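Local coordinates for protein RNA polymerase ECF-subfamily sigma factor (Streptomyces venezuelae, PDB 6DXO) that directs RNA polymerase to specific promoters as an ECF-subfamily sigma factor, one probably involved in aerial mycelium formation, and is usually held inactive by an anti-sigma factor until released, at residues Val4-Gln8 / Ala9-Glu13; Ser56-Trp60 / Gln61-Phe65; Gly66-Leu69 / Val70-Ala73. One frame throughout, in Å; residues are numbered along the deposited sequence.

Contact 1 of 3, residues Val4-Gln8 / Ala9-Glu13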
loop_
_atom_site.group_PDB
_atom_site.type_symbol
_atom_site.label_atom_id
_atom_site.label_comp_id
_atom_site.label_asym_id
_atom_site.label_seq_id
_atom_site.Cartn_x
_atom_site.Cartn_y
_atom_site.Cartn_z
ATOM N N VAL A 4 2.175 -1.093 15.321
ATOM C CA VAL A 4 3.296 -1.977 15.037
ATOM C C VAL A 4 3.400 -3.026 16.132
ATOM O O VAL A 4 3.451 -4.220 15.852
ATOM C CB VAL A 4 4.629 -1.210 14.923
ATOM C CG1 VAL A 4 5.778 -2.174 14.698
ATOM C CG2 VAL A 4 4.558 -0.210 13.795
ATOM N N ASP A 5 3.410 -2.565 17.380
ATOM C CA ASP A 5 3.409 -3.462 18.536
ATOM C C ASP A 5 2.245 -4.447 18.494
ATOM O O ASP A 5 2.403 -5.607 18.875
ATOM C CB ASP A 5 3.394 -2.666 19.850
ATOM C CG ASP A 5 4.771 -2.155 20.243
ATOM O OD1 ASP A 5 5.657 -2.088 19.364
ATOM O OD2 ASP A 5 4.965 -1.815 21.435
ATOM N N ARG A 6 1.081 -4.000 18.021
ATOM C CA ARG A 6 -0.063 -4.904 17.881
ATOM C C ARG A 6 0.123 -5.969 16.791
ATOM O O ARG A 6 -0.314 -7.105 16.948
ATOM C CB ARG A 6 -1.367 -4.129 17.634
ATOM C CG ARG A 6 -1.901 -3.370 18.841
ATOM C CD ARG A 6 -3.405 -3.109 18.715
ATOM N NE ARG A 6 -3.919 -3.429 17.383
ATOM C CZ ARG A 6 -5.210 -3.527 17.078
ATOM N NH1 ARG A 6 -6.128 -3.329 18.013
ATOM N NH2 ARG A 6 -5.587 -3.827 15.840
ATOM N N ALA A 7 0.748 -5.598 15.674
ATOM C CA ALA A 7 1.052 -6.575 14.631
ATOM C C ALA A 7 2.097 -7.583 15.103
ATOM O O ALA A 7 2.106 -8.741 14.677
ATOM C CB ALA A 7 1.568 -5.868 13.384
ATOM N N GLN A 8 3.025 -7.108 15.919
ATOM C CA GLN A 8 4.054 -7.991 16.450
ATOM C C GLN A 8 3.431 -8.977 17.447
ATOM O O GLN A 8 4.122 -9.845 17.987
ATOM C CB GLN A 8 5.185 -7.175 17.069
ATOM C CG GLN A 8 6.107 -6.532 16.029
ATOM C CD GLN A 8 7.134 -5.567 16.635
ATOM O OE1 GLN A 8 6.787 -4.661 17.394
ATOM N NE2 GLN A 8 8.400 -5.760 16.288
ATOM N N ALA A 9 2.119 -8.827 17.660
ATOM C CA ALA A 9 1.290 -9.795 18.390
ATOM C C ALA A 9 0.486 -10.677 17.431
ATOM O O ALA A 9 -0.415 -11.403 17.846
ATOM C CB ALA A 9 0.344 -9.082 19.329
ATOM N N GLY A 10 0.800 -10.602 16.145
ATOM C CA GLY A 10 0.132 -11.451 15.178
ATOM C C GLY A 10 -1.334 -11.126 14.942
ATOM O O GLY A 10 -2.040 -11.908 14.312
ATOM N N GLU A 11 -1.801 -9.992 15.458
ATOM C CA GLU A 11 -3.090 -9.454 15.025
ATOM C C GLU A 11 -2.916 -9.043 13.580
ATOM O O GLU A 11 -2.317 -8.002 13.293
ATOM C CB GLU A 11 -3.503 -8.242 15.861
ATOM C CG GLU A 11 -4.720 -7.514 15.298
ATOM C CD GLU A 11 -5.703 -7.088 16.367
ATOM O OE1 GLU A 11 -5.295 -6.957 17.539
ATOM O OE2 GLU A 11 -6.891 -6.892 16.034
ATOM N N ALA A 12 -3.424 -9.878 12.677
ATOM C CA ALA A 12 -3.199 -9.706 11.252
ATOM C C ALA A 12 -3.780 -8.393 10.749
ATOM O O ALA A 12 -3.187 -7.748 9.895
ATOM C CB ALA A 12 -3.781 -10.880 10.472
ATOM N N GLU A 13 -4.937 -8.006 11.282
ATOM C CA GLU A 13 -5.607 -6.780 10.854
ATOM C C GLU A 13 -4.815 -5.521 11.220
ATOM O O GLU A 13 -4.901 -4.508 10.527
ATOM C CB GLU A 13 -7.032 -6.707 11.415
ATOM C CG GLU A 13 -7.693 -5.344 11.242
ATOM C CD GLU A 13 -7.931 -4.973 9.780
ATOM O OE1 GLU A 13 -7.905 -5.874 8.915
ATOM O OE2 GLU A 13 -8.138 -3.775 9.499
#

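Contact 2 of 3, residues Ser56-Trp60 / Gln61-Phe65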
loop_
_atom_site.group_PDB
_atom_site.type_symbol
_atom_site.label_atom_id
_atom_site.label_comp_id
_atom_site.label_asym_id
_atom_site.label_seq_id
_atom_site.Cartn_x
_atom_site.Cartn_y
_atom_site.Cartn_z
ATOM N N SER A 56 9.610 -9.614 13.456
ATOM C CA SER A 56 10.049 -10.107 14.781
ATOM C C SER A 56 11.436 -9.572 15.163
ATOM O O SER A 56 11.870 -9.698 16.316
ATOM C CB SER A 56 10.047 -11.636 14.838
ATOM O OG SER A 56 10.989 -12.191 13.939
ATOM N N THR A 57 12.133 -8.982 14.198
ATOM C CA THR A 57 13.468 -8.429 14.460
ATOM C C THR A 57 13.404 -6.926 14.686
ATOM O O THR A 57 14.375 -6.308 15.136
ATOM C CB THR A 57 14.419 -8.665 13.282
ATOM O OG1 THR A 57 13.991 -7.862 12.172
ATOM C CG2 THR A 57 14.419 -10.130 12.872
ATOM N N PHE A 58 12.260 -6.341 14.354
ATOM C CA PHE A 58 12.063 -4.901 14.449
ATOM C C PHE A 58 11.958 -4.462 15.897
ATOM O O PHE A 58 10.873 -4.137 16.384
ATOM C CB PHE A 58 10.812 -4.501 13.659
ATOM C CG PHE A 58 10.623 -3.018 13.520
ATOM C CD1 PHE A 58 11.501 -2.262 12.747
ATOM C CD2 PHE A 58 9.562 -2.387 14.116
ATOM C CE1 PHE A 58 11.318 -0.900 12.601
ATOM C CE2 PHE A 58 9.377 -1.022 13.976
ATOM C CZ PHE A 58 10.260 -0.281 13.212
ATOM N N THR A 59 13.103 -4.445 16.584
ATOM C CA THR A 59 13.140 -4.265 18.022
ATOM C C THR A 59 14.341 -3.431 18.488
ATOM O O THR A 59 14.598 -3.321 19.690
ATOM C CB THR A 59 13.237 -5.636 18.710
ATOM O OG1 THR A 59 14.330 -6.362 18.139
ATOM C CG2 THR A 59 11.949 -6.438 18.499
ATOM N N TRP A 60 15.077 -2.856 17.541
ATOM C CA TRP A 60 16.242 -2.043 17.886
ATOM C C TRP A 60 15.858 -0.652 18.393
ATOM O O TRP A 60 14.800 -0.123 18.056
ATOM C CB TRP A 60 17.238 -1.965 16.721
ATOM C CG TRP A 60 16.684 -1.396 15.455
ATOM C CD1 TRP A 60 16.638 -0.077 15.098
ATOM C CD2 TRP A 60 16.103 -2.125 14.371
ATOM N NE1 TRP A 60 16.061 0.057 13.859
ATOM C CE2 TRP A 60 15.727 -1.184 13.391
ATOM C CE3 TRP A 60 15.867 -3.479 14.132
ATOM C CZ2 TRP A 60 15.123 -1.559 12.195
ATOM C CZ3 TRP A 60 15.274 -3.847 12.943
ATOM C CH2 TRP A 60 14.906 -2.892 11.992
ATOM N N GLN A 61 16.749 -0.066 19.186
ATOM C CA GLN A 61 16.453 1.127 19.980
ATOM C C GLN A 61 15.706 2.285 19.296
ATOM O O GLN A 61 14.614 2.666 19.724
ATOM C CB GLN A 61 17.733 1.649 20.640
ATOM C CG GLN A 61 17.456 2.466 21.874
ATOM C CD GLN A 61 16.541 1.739 22.842
ATOM O OE1 GLN A 61 16.765 0.571 23.167
ATOM N NE2 GLN A 61 15.492 2.421 23.293
ATOM N N GLY A 62 16.292 2.854 18.249
ATOM C CA GLY A 62 15.714 4.046 17.641
ATOM C C GLY A 62 14.916 3.810 16.365
ATOM O O GLY A 62 14.901 4.660 15.468
ATOM N N ARG A 63 14.237 2.667 16.292
ATOM C CA ARG A 63 13.525 2.256 15.076
ATOM C C ARG A 63 12.310 3.131 14.754
ATOM O O ARG A 63 11.634 3.634 15.643
ATOM C CB ARG A 63 13.097 0.792 15.184
ATOM C CG ARG A 63 12.022 0.536 16.238
ATOM C CD ARG A 63 11.995 -0.922 16.665
ATOM N NE ARG A 63 10.934 -1.185 17.630
ATOM C CZ ARG A 63 11.067 -1.060 18.948
ATOM N NH1 ARG A 63 12.230 -0.664 19.463
ATOM N NH2 ARG A 63 10.037 -1.318 19.746
ATOM N N ASP A 64 12.039 3.299 13.464
ATOM C CA ASP A 64 10.888 4.064 13.002
ATOM C C ASP A 64 10.290 3.278 11.836
ATOM O O ASP A 64 10.994 2.949 10.893
ATOM C CB ASP A 64 11.321 5.468 12.561
ATOM C CG ASP A 64 10.141 6.349 12.168
ATOM O OD1 ASP A 64 9.693 7.148 13.012
ATOM O OD2 ASP A 64 9.664 6.234 11.018
ATOM N N PHE A 65 9.010 2.941 11.927
ATOM C CA PHE A 65 8.427 2.003 10.979
ATOM C C PHE A 65 8.355 2.545 9.544
ATOM O O PHE A 65 8.736 1.852 8.602
ATOM C CB PHE A 65 7.054 1.519 11.436
ATOM C CG PHE A 65 6.527 0.383 10.612
ATOM C CD1 PHE A 65 7.118 -0.864 10.682
ATOM C CD2 PHE A 65 5.451 0.559 9.758
ATOM C CE1 PHE A 65 6.639 -1.921 9.915
ATOM C CE2 PHE A 65 4.979 -0.484 8.993
ATOM C CZ PHE A 65 5.565 -1.724 9.072
#

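Contact 3 of 3, residues Gly66-Leu69 / Val70-Ala73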
loop_
_atom_site.group_PDB
_atom_site.type_symbol
_atom_site.label_atom_id
_atom_site.label_comp_id
_atom_site.label_asym_id
_atom_site.label_seq_id
_atom_site.Cartn_x
_atom_site.Cartn_y
_atom_site.Cartn_z
ATOM N N GLY A 66 7.876 3.777 9.397
ATOM C CA GLY A 66 7.854 4.443 8.106
ATOM C C GLY A 66 9.238 4.567 7.487
ATOM O O GLY A 66 9.431 4.296 6.305
ATOM N N ALA A 67 10.219 4.972 8.289
ATOM C CA ALA A 67 11.593 5.057 7.810
ATOM C C ALA A 67 12.130 3.690 7.399
ATOM O O ALA A 67 12.860 3.566 6.432
ATOM C CB ALA A 67 12.498 5.701 8.872
ATOM N N TRP A 68 11.736 2.650 8.127
ATOM C CA TRP A 68 12.173 1.297 7.814
ATOM C C TRP A 68 11.606 0.853 6.473
ATOM O O TRP A 68 12.308 0.284 5.645
ATOM C CB TRP A 68 11.700 0.348 8.928
ATOM C CG TRP A 68 12.247 -1.026 8.852
ATOM C CD1 TRP A 68 13.499 -1.398 8.476
ATOM C CD2 TRP A 68 11.556 -2.232 9.198
ATOM N NE1 TRP A 68 13.632 -2.764 8.544
ATOM C CE2 TRP A 68 12.453 -3.302 8.992
ATOM C CE3 TRP A 68 10.256 -2.509 9.639
ATOM C CZ2 TRP A 68 12.097 -4.639 9.226
ATOM C CZ3 TRP A 68 9.897 -3.834 9.864
ATOM C CH2 TRP A 68 10.818 -4.882 9.669
ATOM N N LEU A 69 10.322 1.124 6.268
ATOM C CA LEU A 69 9.688 0.797 4.995
ATOM C C LEU A 69 10.451 1.477 3.849
ATOM O O LEU A 69 10.755 0.863 2.848
ATOM C CB LEU A 69 8.229 1.253 5.003
ATOM C CG LEU A 69 7.261 0.400 5.840
ATOM C CD1 LEU A 69 5.876 1.039 5.909
ATOM C CD2 LEU A 69 7.159 -1.029 5.299
ATOM N N VAL A 70 10.753 2.753 4.018
ATOM C CA VAL A 70 11.439 3.508 2.978
ATOM C C VAL A 70 12.816 2.922 2.670
ATOM O O VAL A 70 13.223 2.797 1.503
ATOM C CB VAL A 70 11.513 5.003 3.338
ATOM C CG1 VAL A 70 12.454 5.723 2.399
ATOM C CG2 VAL A 70 10.104 5.625 3.279
ATOM N N THR A 71 13.524 2.519 3.716
ATOM C CA THR A 71 14.841 1.943 3.521
ATOM C C THR A 71 14.764 0.571 2.863
ATOM O O THR A 71 15.608 0.232 2.053
ATOM C CB THR A 71 15.665 1.929 4.842
ATOM O OG1 THR A 71 14.958 1.201 5.855
ATOM C CG2 THR A 71 15.863 3.341 5.340
ATOM N N ILE A 72 13.723 -0.204 3.180
ATOM C CA ILE A 72 13.486 -1.468 2.492
ATOM C C ILE A 72 13.180 -1.283 1.011
ATOM O O ILE A 72 13.690 -2.020 0.173
ATOM C CB ILE A 72 12.340 -2.275 3.158
ATOM C CG1 ILE A 72 12.804 -2.845 4.500
ATOM C CG2 ILE A 72 11.846 -3.395 2.233
ATOM C CD1 ILE A 72 11.655 -3.300 5.384
ATOM N N ALA A 73 12.333 -0.301 0.690
ATOM C CA ALA A 73 11.965 -0.053 -0.693
ATOM C C ALA A 73 13.204 0.404 -1.447
ATOM O O ALA A 73 13.426 -0.001 -2.576
ATOM C CB ALA A 73 10.843 0.996 -0.803
#

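Contact 1 of 3, residues Val4-Gln8 / Ala9-Glu13
Ala7 and Gly10 bracket a type I turn at the end of helix 4-7, where Gly10 N donates to Ala7 O over 2.7 Å and Gly10 adopts a positive phi (69°) that leads the chain into its next helix. Side chains bridge the same corner by charge. Glu11, at the N-cap position of helix 12-31, lays its carboxylate over one face of the Arg6 guanidinium, the two planes only 14° apart. OE1 of Glu11 hovers above the middle of the group, 3.5 Å from Arg6 CZ, while Glu11 OE2 lies 3.3 Å from Arg6 NH2. This is a stacked salt bridge of charges alone: no N-H points at OE2, which lies well out of the guanidinium plane. To reach it, the arginine chain is bent at a nearly eclipsed chi3 of -10°. Arg6 NE is buried there and has no hydrogen-bonding partner. Gln8 turns away, and its NE2 bonds to Ile55 O and Phe58 O. Beyond the turn, Glu13 forms a salt bridge with Arg67 of the second chain of the assembly. The short N-terminal helix 4-7 thus packs back on its neighbours, Val4 on Leu18 of helix 12-31 and Ala7 on Ile55 after helix 37-53.

Contact 2 of 3, residues Ser56-Trp60 / Gln61-Phe65
Arg63 threads its aliphatic chain between two aromatic rings of the loop that joins helices 37-53 and 65-79 within sigma-70 region 2. Its CD sits over the middle of the Phe58 ring, 3.7 Å from the centroid and 10° off the normal, a clear CH-pi contact. A chi1 of 68°, which sets CG between the backbone N and the carbonyl carbon, and the extended run on to NE bring CD there. Nearer the backbone, Arg63 CB lies over the five-membered ring of Trp60, 3.3 Å from Trp60 NE1 and displaced toward the rim of the indole; here the backbone alone decides where CB goes. The charged end then folds against the chain. Arg63 NH1 donates to Trp60 O at 3.0 Å, a nearly straight bond that stays in the guanidinium plane but reaches the oxygen from above its carbonyl plane. Arg63 N adds a weak second bond to the same oxygen, and Thr59 CA lies over one guanidinium face, toward its rim.

Phe65 meets the other face of Phe58 edge-on, a T-shaped pair with centroids 5.7 Å apart.

In the next shell, Phe58 is the centre of an inverse gamma turn, and its ring is stacked with Trp68. That indole also meets Trp60 edge-to-face. Phe65 has Tyr22 as a further edge-to-face neighbour, and Asp64 caps the helix start through OD2 to Ala67 N.

The guanidinium stands almost upright on the Phe58 ring, and any cation-pi attraction is at most weak. The hydrocarbon part of the arginine packs on the rings, while its positive end grips the carbonyl of Trp60 and probably polarises it.

Contact 3 of 3, residues Gly66-Leu69 / Val70-Ala73
Trp68 and Ile72 stand one turn apart on helix 65-79, a regular alpha-helix of sigma-70 region 2 that packs against helices 12-31 and 37-53. The tight part of the contact is on the side facing these neighbouring helices, where Leu69, Ile72 and Ala73 are buried and Trp68 stays partly exposed. Ile72 extends its CD1 over one face of the indole, 3.8 Å from the centroid of the five-membered ring and only 13° off the normal, a CH-pi contact whose closest ring atom is Trp68 CE2 at 3.7 Å. Relative to the whole indole the methyl lies off centre. Two torsions bring the partners together: Trp68 holds CG opposite its own backbone N (chi1 -171°), and Ile72 sends CG1 to the side opposite its carbonyl carbon (chi1 -72°), so that CD1 can reach back up the helix.

Neighbouring helices fill in the rest. Ile72 and Ala73 touch Thr47, Trp68 touches Ala51, and Leu69 is wedged among Phe48, Tyr22 and Val26. Aromatic residues of the preceding loop also pack on Trp68.

The other side is looser. Gly66, Ala67, Val70 and Thr71 are exposed or partly so, and what joins them is chiefly the main-chain bonding of the helix, with Val70 N on Gly66 O at 3.1 Å and Thr71 N on Ala67 O at 3.0 Å. Their side chains add mostly grazing contacts, such as Val70 CG2 at 3.4 Å from Gly66 O.

Thr71 is the exception. Its hydroxyl turns back onto the helix, and Trp68 O accepts twice as a result: from Ile72 N at 2.9 Å, and from Thr71 OG1 at 2.8 Å.

In the fold
The three contacts follow one another along the chain and lie at one end of the helical domain that holds sigma-70 region 2. Contacts 1 and 2 have centres about 14 Å apart and touch: Val4 packs on both Phe58 and Phe65, tying the short N-terminal helix 4-7 to the loop. Contacts 2 and 3, about 12 Å apart centre to centre, share the aromatic cluster in which the loop runs into helix 65-79. Contacts 1 and 3 do not touch, their nearest atoms being about 7 Å apart. The loop at 56-65 thus mediates between them. Helix 37-53, against which contact 3 packs, carries the probable polymerase-core-binding motif Asp42 to Ser45.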